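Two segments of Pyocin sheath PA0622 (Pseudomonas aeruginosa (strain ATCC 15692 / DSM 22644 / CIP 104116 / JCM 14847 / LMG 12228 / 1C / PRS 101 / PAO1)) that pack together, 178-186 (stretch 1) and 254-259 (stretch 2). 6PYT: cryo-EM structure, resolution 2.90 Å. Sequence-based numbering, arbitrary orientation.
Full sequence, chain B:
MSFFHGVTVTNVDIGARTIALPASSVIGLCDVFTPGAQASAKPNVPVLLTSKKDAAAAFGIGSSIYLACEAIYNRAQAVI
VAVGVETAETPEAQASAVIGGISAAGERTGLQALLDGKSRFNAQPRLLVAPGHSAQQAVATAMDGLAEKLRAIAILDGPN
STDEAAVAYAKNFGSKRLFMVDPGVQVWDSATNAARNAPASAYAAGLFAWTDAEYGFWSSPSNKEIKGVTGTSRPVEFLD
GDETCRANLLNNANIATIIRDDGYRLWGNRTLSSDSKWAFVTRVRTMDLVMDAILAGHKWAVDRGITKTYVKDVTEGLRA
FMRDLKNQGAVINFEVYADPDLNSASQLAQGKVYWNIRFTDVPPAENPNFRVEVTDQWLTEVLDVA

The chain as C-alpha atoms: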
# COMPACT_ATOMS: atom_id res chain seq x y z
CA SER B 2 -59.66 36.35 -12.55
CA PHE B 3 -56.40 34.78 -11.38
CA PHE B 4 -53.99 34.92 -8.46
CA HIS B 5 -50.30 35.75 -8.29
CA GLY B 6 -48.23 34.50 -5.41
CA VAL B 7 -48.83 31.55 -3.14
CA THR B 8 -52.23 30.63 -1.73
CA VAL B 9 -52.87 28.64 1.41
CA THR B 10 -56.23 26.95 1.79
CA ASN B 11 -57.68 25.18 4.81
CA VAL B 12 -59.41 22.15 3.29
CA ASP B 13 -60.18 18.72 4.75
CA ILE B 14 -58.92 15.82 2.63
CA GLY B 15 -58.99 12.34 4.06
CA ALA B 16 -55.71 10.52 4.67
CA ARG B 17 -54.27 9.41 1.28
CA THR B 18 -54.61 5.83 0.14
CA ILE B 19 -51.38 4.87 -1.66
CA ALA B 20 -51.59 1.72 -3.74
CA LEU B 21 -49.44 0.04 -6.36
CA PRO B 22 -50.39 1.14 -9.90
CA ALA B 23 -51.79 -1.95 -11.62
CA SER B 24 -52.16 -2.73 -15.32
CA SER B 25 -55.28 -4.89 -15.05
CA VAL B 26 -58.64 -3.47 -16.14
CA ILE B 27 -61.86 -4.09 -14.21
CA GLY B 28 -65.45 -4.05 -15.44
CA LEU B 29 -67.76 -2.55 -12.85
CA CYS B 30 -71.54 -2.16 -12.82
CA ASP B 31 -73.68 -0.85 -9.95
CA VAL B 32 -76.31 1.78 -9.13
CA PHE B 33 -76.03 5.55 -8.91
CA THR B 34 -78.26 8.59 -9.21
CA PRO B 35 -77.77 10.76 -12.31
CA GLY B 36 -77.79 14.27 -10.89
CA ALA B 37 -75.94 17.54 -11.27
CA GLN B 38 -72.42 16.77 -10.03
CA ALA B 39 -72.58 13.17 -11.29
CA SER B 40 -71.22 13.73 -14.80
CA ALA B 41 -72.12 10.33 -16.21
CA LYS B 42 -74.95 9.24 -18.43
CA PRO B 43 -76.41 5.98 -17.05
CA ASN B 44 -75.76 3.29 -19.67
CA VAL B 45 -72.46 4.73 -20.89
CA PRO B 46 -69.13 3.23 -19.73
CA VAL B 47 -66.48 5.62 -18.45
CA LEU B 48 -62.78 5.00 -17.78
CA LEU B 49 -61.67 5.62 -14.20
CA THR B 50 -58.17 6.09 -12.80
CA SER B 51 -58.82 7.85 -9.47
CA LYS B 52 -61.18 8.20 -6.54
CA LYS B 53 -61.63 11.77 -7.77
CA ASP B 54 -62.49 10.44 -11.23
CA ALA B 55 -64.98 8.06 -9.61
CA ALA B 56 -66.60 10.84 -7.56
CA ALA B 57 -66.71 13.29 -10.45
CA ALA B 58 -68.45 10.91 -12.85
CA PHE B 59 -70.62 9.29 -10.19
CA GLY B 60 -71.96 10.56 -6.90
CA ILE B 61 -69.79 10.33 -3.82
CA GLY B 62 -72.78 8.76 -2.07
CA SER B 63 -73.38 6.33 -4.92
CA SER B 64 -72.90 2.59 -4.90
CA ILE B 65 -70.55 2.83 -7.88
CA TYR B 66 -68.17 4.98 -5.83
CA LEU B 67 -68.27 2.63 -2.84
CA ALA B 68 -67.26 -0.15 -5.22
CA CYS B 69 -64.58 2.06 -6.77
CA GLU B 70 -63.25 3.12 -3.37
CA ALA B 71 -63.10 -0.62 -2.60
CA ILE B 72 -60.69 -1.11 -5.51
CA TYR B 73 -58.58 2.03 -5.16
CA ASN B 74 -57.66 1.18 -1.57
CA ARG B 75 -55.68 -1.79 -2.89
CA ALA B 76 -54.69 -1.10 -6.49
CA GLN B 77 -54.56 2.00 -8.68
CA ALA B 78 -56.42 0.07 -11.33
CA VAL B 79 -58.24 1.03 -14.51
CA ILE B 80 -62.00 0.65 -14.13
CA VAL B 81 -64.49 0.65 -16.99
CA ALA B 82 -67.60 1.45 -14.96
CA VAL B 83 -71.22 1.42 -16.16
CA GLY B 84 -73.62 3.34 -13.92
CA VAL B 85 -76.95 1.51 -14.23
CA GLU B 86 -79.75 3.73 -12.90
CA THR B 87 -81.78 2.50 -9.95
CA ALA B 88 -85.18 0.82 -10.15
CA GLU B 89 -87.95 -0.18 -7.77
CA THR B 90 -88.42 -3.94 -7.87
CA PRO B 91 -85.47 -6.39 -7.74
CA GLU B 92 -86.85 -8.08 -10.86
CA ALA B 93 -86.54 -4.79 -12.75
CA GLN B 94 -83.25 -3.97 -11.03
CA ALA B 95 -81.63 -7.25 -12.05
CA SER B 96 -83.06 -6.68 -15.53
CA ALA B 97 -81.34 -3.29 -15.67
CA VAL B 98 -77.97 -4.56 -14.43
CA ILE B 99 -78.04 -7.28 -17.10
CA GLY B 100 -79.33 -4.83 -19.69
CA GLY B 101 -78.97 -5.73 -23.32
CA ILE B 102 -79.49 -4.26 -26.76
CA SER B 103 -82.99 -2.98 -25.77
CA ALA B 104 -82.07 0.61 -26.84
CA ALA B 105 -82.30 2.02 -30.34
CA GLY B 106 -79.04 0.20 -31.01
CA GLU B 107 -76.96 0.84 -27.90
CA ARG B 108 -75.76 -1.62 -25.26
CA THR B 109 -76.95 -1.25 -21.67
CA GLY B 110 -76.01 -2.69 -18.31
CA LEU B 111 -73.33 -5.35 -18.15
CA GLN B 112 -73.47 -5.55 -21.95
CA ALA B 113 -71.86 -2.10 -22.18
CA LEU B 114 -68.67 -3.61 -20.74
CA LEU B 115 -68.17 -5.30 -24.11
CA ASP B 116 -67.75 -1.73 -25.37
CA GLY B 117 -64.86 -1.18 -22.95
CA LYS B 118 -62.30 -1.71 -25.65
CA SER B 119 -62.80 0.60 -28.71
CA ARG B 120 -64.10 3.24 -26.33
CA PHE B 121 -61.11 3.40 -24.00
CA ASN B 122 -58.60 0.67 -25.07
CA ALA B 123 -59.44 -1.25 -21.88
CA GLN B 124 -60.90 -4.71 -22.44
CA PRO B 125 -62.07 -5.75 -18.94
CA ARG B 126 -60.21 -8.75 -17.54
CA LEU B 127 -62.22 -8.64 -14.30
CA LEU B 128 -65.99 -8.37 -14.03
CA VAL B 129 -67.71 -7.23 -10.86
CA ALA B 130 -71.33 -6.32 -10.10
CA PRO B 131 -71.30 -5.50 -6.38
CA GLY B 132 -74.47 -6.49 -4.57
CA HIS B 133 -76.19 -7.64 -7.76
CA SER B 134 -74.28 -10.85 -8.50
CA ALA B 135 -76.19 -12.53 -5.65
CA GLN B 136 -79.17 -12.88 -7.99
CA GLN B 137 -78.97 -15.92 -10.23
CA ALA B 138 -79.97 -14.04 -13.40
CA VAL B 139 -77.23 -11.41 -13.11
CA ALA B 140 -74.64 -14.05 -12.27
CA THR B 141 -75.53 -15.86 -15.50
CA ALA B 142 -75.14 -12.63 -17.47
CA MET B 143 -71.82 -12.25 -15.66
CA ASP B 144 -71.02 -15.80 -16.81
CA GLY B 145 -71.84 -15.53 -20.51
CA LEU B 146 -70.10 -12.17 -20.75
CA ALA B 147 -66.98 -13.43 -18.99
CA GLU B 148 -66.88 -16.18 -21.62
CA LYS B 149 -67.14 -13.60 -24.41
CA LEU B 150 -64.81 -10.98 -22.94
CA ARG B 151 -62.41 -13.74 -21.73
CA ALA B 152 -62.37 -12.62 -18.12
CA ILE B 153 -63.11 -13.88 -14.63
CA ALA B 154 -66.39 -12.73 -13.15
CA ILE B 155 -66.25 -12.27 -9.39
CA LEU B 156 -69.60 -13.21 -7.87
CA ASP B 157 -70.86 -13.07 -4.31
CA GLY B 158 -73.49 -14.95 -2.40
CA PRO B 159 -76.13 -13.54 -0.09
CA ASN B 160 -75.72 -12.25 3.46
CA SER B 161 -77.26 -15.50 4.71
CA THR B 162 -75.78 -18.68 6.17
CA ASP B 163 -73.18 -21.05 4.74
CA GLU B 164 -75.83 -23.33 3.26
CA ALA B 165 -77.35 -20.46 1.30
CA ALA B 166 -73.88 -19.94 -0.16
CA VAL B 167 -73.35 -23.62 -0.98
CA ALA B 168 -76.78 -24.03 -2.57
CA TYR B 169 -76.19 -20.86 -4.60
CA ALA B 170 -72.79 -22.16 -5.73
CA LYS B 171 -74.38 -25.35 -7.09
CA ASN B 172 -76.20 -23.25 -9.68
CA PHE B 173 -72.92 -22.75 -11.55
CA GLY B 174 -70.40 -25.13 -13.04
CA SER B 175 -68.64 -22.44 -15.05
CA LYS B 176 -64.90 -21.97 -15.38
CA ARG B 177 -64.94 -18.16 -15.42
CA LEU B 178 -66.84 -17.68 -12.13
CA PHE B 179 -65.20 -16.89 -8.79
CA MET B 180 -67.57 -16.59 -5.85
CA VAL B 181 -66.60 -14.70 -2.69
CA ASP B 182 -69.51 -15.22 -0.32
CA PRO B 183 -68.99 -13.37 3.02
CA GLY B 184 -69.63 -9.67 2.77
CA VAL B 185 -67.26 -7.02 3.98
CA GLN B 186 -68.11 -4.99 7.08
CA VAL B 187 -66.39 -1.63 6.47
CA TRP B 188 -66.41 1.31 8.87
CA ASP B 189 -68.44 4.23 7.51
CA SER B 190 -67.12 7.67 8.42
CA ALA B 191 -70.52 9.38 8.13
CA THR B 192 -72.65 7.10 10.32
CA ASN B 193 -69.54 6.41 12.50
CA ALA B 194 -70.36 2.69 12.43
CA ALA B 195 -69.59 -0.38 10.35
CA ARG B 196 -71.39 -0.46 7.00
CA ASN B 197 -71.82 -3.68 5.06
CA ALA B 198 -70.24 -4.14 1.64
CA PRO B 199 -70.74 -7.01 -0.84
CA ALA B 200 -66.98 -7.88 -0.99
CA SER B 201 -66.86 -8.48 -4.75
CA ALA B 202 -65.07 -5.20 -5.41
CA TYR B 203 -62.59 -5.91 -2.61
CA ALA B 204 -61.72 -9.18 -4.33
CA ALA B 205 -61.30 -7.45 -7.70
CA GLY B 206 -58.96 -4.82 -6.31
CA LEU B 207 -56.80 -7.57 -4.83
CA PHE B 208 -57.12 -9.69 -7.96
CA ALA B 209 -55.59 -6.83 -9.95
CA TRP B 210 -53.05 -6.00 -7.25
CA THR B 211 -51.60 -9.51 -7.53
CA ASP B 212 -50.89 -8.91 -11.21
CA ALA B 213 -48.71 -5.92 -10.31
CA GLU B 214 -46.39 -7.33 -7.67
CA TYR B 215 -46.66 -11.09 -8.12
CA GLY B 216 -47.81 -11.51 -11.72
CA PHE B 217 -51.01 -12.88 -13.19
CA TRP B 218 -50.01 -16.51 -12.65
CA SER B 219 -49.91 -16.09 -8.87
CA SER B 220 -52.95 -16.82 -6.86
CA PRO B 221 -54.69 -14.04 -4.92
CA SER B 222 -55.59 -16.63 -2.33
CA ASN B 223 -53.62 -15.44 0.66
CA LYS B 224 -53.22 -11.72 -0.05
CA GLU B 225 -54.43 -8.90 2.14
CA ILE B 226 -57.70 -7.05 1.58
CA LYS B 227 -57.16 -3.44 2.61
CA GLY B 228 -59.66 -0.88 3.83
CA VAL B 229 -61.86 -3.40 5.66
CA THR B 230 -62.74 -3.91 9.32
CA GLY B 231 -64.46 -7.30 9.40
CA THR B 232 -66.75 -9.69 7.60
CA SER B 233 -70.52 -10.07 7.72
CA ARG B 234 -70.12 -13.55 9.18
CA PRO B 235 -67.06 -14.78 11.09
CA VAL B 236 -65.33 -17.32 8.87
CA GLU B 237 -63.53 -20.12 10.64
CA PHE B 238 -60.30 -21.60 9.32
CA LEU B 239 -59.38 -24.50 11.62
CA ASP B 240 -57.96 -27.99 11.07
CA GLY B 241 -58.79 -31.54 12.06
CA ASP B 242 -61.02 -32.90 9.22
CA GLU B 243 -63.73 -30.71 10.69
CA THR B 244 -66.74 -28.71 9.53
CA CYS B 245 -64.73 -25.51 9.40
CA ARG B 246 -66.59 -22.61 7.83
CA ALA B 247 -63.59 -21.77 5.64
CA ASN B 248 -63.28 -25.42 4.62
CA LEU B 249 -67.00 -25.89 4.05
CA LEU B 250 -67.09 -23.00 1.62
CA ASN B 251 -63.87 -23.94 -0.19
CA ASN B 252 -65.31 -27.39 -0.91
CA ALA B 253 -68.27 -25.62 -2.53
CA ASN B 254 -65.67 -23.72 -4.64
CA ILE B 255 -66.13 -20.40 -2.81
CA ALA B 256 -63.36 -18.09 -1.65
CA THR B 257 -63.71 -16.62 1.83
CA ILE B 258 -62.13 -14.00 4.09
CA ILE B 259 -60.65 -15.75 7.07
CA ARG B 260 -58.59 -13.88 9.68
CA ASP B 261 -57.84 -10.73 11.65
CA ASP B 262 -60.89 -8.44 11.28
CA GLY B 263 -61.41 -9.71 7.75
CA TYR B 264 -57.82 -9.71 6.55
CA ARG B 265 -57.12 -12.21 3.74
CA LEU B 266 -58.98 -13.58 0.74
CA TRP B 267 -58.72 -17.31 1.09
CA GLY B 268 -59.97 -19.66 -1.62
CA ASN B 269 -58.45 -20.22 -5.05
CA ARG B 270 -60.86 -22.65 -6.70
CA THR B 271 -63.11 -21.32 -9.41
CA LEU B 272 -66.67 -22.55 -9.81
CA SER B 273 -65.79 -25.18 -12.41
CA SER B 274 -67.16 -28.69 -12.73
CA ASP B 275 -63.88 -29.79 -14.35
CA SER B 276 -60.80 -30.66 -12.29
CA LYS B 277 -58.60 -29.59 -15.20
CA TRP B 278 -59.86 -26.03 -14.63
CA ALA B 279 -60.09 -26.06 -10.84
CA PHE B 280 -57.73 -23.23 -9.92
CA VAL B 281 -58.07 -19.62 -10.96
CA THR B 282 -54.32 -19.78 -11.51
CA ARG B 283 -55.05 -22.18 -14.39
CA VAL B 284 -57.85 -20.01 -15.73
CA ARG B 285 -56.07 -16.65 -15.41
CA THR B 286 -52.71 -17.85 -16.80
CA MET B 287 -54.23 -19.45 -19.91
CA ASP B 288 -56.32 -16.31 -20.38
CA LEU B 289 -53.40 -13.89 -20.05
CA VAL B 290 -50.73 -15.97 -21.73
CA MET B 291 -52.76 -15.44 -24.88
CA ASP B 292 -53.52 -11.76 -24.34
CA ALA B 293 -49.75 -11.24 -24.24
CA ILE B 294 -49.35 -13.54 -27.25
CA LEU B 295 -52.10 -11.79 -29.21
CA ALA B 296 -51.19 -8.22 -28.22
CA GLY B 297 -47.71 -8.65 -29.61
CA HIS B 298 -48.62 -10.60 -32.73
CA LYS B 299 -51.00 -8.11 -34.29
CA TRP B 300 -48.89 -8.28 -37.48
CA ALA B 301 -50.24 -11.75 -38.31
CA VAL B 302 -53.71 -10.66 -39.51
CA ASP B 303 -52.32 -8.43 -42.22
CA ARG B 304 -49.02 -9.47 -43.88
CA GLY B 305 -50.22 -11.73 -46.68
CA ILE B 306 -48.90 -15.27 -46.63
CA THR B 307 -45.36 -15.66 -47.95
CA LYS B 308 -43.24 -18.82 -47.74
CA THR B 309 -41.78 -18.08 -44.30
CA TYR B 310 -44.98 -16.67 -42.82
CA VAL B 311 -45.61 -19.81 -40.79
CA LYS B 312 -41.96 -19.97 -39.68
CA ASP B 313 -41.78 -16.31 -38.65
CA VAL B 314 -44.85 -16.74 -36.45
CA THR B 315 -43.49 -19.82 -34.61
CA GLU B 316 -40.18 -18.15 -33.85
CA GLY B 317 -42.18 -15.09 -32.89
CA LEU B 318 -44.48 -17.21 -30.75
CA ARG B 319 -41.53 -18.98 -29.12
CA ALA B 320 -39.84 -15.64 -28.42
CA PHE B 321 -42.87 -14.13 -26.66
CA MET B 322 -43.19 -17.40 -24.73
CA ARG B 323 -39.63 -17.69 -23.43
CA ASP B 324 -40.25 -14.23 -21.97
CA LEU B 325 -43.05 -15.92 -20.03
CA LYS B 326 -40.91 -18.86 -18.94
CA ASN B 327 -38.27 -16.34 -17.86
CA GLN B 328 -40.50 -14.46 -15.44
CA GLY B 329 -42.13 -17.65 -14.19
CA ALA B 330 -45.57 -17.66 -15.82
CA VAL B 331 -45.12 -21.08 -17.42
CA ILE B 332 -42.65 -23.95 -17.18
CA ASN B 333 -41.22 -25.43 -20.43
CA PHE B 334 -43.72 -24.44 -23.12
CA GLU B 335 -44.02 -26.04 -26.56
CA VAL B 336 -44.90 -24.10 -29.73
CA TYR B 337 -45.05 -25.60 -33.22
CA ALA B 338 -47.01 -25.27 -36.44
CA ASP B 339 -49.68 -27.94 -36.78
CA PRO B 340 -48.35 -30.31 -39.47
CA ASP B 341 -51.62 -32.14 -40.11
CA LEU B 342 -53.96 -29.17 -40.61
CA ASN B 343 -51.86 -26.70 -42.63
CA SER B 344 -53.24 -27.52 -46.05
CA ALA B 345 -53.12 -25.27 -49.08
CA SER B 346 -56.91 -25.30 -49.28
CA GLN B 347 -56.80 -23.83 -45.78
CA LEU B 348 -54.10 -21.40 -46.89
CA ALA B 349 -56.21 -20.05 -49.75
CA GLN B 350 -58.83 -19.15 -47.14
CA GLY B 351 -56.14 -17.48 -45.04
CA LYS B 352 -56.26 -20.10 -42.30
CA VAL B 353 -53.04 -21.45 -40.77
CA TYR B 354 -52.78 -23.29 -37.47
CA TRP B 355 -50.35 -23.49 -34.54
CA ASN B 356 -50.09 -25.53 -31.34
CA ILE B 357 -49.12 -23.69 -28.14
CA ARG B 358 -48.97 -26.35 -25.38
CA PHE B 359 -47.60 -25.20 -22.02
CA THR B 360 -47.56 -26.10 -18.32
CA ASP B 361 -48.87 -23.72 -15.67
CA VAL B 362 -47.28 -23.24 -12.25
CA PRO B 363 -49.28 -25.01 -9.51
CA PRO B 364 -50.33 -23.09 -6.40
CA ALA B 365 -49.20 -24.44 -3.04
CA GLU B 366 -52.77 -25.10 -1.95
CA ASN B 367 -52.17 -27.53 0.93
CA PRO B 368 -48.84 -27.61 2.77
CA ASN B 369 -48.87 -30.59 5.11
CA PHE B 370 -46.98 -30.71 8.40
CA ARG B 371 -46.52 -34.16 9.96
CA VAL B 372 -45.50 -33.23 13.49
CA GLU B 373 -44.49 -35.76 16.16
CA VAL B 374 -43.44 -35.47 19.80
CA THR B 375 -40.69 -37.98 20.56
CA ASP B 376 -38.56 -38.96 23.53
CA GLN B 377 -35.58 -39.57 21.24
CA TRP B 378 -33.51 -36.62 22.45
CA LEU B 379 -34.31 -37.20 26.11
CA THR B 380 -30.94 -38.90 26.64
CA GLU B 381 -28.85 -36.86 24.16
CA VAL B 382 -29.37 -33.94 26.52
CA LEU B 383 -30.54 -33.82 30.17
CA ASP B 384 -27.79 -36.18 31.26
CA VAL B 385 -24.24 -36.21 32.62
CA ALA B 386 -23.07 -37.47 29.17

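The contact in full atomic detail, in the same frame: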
# COMPACT_ATOMS: atom_id res chain seq x y z
N LEU B 178 -66.15 -18.25 -13.28
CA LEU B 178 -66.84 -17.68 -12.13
C LEU B 178 -66.02 -17.89 -10.87
O LEU B 178 -65.42 -18.95 -10.68
CB LEU B 178 -68.23 -18.29 -11.97
CG LEU B 178 -69.20 -17.93 -13.09
CD1 LEU B 178 -70.51 -18.62 -12.90
CD2 LEU B 178 -69.40 -16.44 -13.17
N PHE B 179 -66.01 -16.88 -10.01
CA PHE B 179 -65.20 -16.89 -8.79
C PHE B 179 -66.05 -16.27 -7.69
O PHE B 179 -66.15 -15.04 -7.62
CB PHE B 179 -63.91 -16.13 -9.00
CG PHE B 179 -62.99 -16.15 -7.83
CD1 PHE B 179 -62.26 -17.27 -7.52
CD2 PHE B 179 -62.85 -15.03 -7.03
CE1 PHE B 179 -61.41 -17.29 -6.46
CE2 PHE B 179 -62.00 -15.05 -5.95
CZ PHE B 179 -61.27 -16.18 -5.68
N MET B 180 -66.65 -17.09 -6.86
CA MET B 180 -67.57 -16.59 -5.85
C MET B 180 -66.81 -16.26 -4.57
O MET B 180 -65.98 -17.05 -4.12
CB MET B 180 -68.66 -17.61 -5.56
CG MET B 180 -69.78 -17.07 -4.70
SD MET B 180 -70.98 -18.34 -4.37
CE MET B 180 -71.58 -18.60 -6.02
N VAL B 181 -67.09 -15.09 -4.01
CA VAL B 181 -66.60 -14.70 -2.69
C VAL B 181 -67.84 -14.44 -1.85
O VAL B 181 -68.46 -13.38 -1.97
CB VAL B 181 -65.69 -13.48 -2.74
CG1 VAL B 181 -65.25 -13.10 -1.35
CG2 VAL B 181 -64.50 -13.74 -3.61
N ASP B 182 -68.22 -15.38 -1.00
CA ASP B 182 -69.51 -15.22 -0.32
C ASP B 182 -69.59 -14.22 0.83
O ASP B 182 -70.52 -13.41 0.81
CB ASP B 182 -70.04 -16.56 0.18
N PRO B 183 -68.72 -14.23 1.86
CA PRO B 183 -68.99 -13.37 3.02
C PRO B 183 -68.76 -11.91 2.69
O PRO B 183 -67.74 -11.54 2.10
CB PRO B 183 -67.99 -13.86 4.07
CG PRO B 183 -67.55 -15.18 3.59
CD PRO B 183 -67.51 -15.04 2.13
N GLY B 184 -69.74 -11.08 3.03
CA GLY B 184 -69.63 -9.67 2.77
C GLY B 184 -68.62 -9.00 3.67
O GLY B 184 -68.22 -9.51 4.71
N VAL B 185 -68.19 -7.86 3.24
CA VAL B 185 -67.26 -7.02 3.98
C VAL B 185 -68.04 -6.08 4.89
O VAL B 185 -69.06 -5.51 4.49
CB VAL B 185 -66.36 -6.26 2.98
CG1 VAL B 185 -65.88 -4.96 3.54
CG2 VAL B 185 -65.17 -7.12 2.64
N GLN B 186 -67.58 -5.94 6.12
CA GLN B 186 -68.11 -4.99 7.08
C GLN B 186 -67.08 -3.87 7.20
O GLN B 186 -66.05 -4.04 7.85
CB GLN B 186 -68.36 -5.69 8.40
CG GLN B 186 -69.20 -4.95 9.39
CD GLN B 186 -69.43 -5.77 10.63
OE1 GLN B 186 -68.85 -6.85 10.78
NE2 GLN B 186 -70.30 -5.30 11.52
N ASN B 254 -66.40 -24.56 -3.68
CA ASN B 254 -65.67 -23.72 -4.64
C ASN B 254 -65.96 -22.23 -4.43
O ASN B 254 -66.20 -21.48 -5.37
CB ASN B 254 -65.96 -24.13 -6.08
CG ASN B 254 -65.59 -25.57 -6.36
OD1 ASN B 254 -66.43 -26.37 -6.75
ND2 ASN B 254 -64.34 -25.91 -6.12
N ILE B 255 -65.90 -21.79 -3.17
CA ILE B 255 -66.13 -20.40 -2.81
C ILE B 255 -64.91 -19.90 -2.04
O ILE B 255 -64.46 -20.56 -1.10
CB ILE B 255 -67.40 -20.24 -1.96
CG1 ILE B 255 -68.63 -20.68 -2.74
CG2 ILE B 255 -67.56 -18.84 -1.47
CD1 ILE B 255 -69.84 -20.84 -1.88
N ALA B 256 -64.38 -18.76 -2.44
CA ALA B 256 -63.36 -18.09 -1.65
C ALA B 256 -63.98 -17.34 -0.49
O ALA B 256 -65.09 -16.82 -0.58
CB ALA B 256 -62.55 -17.13 -2.51
N THR B 257 -63.25 -17.28 0.62
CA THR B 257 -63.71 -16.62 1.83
C THR B 257 -62.71 -15.57 2.27
O THR B 257 -61.71 -15.31 1.60
CB THR B 257 -63.94 -17.61 2.97
OG1 THR B 257 -62.72 -18.30 3.26
CG2 THR B 257 -64.99 -18.60 2.61
N ILE B 258 -63.00 -14.95 3.41
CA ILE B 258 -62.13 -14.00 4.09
C ILE B 258 -62.03 -14.46 5.53
O ILE B 258 -63.06 -14.56 6.21
CB ILE B 258 -62.67 -12.57 4.00
CG1 ILE B 258 -62.83 -12.14 2.55
CG2 ILE B 258 -61.73 -11.63 4.67
CD1 ILE B 258 -63.67 -10.91 2.37
N ILE B 259 -60.82 -14.76 6.01
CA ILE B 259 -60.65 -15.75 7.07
C ILE B 259 -60.15 -15.16 8.39
O ILE B 259 -60.60 -15.60 9.45
CB ILE B 259 -59.77 -16.92 6.61
CG1 ILE B 259 -58.57 -16.46 5.77
CG2 ILE B 259 -60.63 -17.90 5.87
CD1 ILE B 259 -57.31 -16.23 6.53

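A short parallel pairing can combine a few backbone hydrogen bonds with side-chain contacts on both faces, and the contact between residues 178-186 and 254-259 of this pyocin sheath protein is a compact example. The touching residues lie at least 73 positions apart in sequence, yet the two segments run in broadly the same direction, their end-to-end vectors 31° apart, and together they bury 420 Å².

Ala-256 has the most surface covered and is at the center of the bonding. Its backbone serves both of the hydrogen bonds between the stretches: Ala-256 N donates to Met-180 O at 2.9 Å, and Ala-256 O accepts a weak bond from Asp-182 N at 3.5 Å. One residue thus reaches the residues before and after Val-181, its neighbor across the pair, as is characteristic of a parallel bridge. The CA atoms of Val-181 and Ala-256 are 4.8 Å apart, and Val-181 CA approaches Ala-256 O at 3.4 Å in a CA-H...O contact that supplements the weak bond. The small side chain lies on the same face of the sheet as that of Val-181, with Val-181 CG2 4.1 Å from Ala-256 CB. Phe-179 also fills this region: although its CA-to-CB bond points sideways, the end of the side chain, with chi1 in the t well, comes nearer to stretch 2, and Phe-179 CZ meets Ala-256 CB at 3.5 Å. The methyl group is met obliquely by the ring and exposes no polar atom to it.

Ile-255 occupies the other face, which it shares with Met-180. The extended chi1 and chi2 of Met-180, both t, bring its thioether alongside the isoleucine, with Met-180 SD 3.7 Å from Ile-255 CG1. This is a dispersion contact between a polarizable sulfur and an aliphatic chain. The CG2 branch lies against stretch 1: Ile-255 CG2 is 3.6 Å from Met-180 O and 3.8 Å from Asp-182 CB. The hydrocarbon therefore packs beside the peptide region in which the hydrogen bonds lie.

Beyond the paired backbone, Ile-258 extends the contact by side-chain packing alone. Its CA-to-CB bond points toward stretch 1, and Ile-258 CD1 lies 4.1 Å from both Pro-183 O and Val-185 CG2, the latter an apolar contact. Pro-183, which has no amide hydrogen to donate, contributes shape instead: Pro-183 CD sits 4.1 Å from Thr-257 CA. The example shows backbone bonds and apolar contacts side by side at the paired residues, with apolar side chains continuing the contact beyond them.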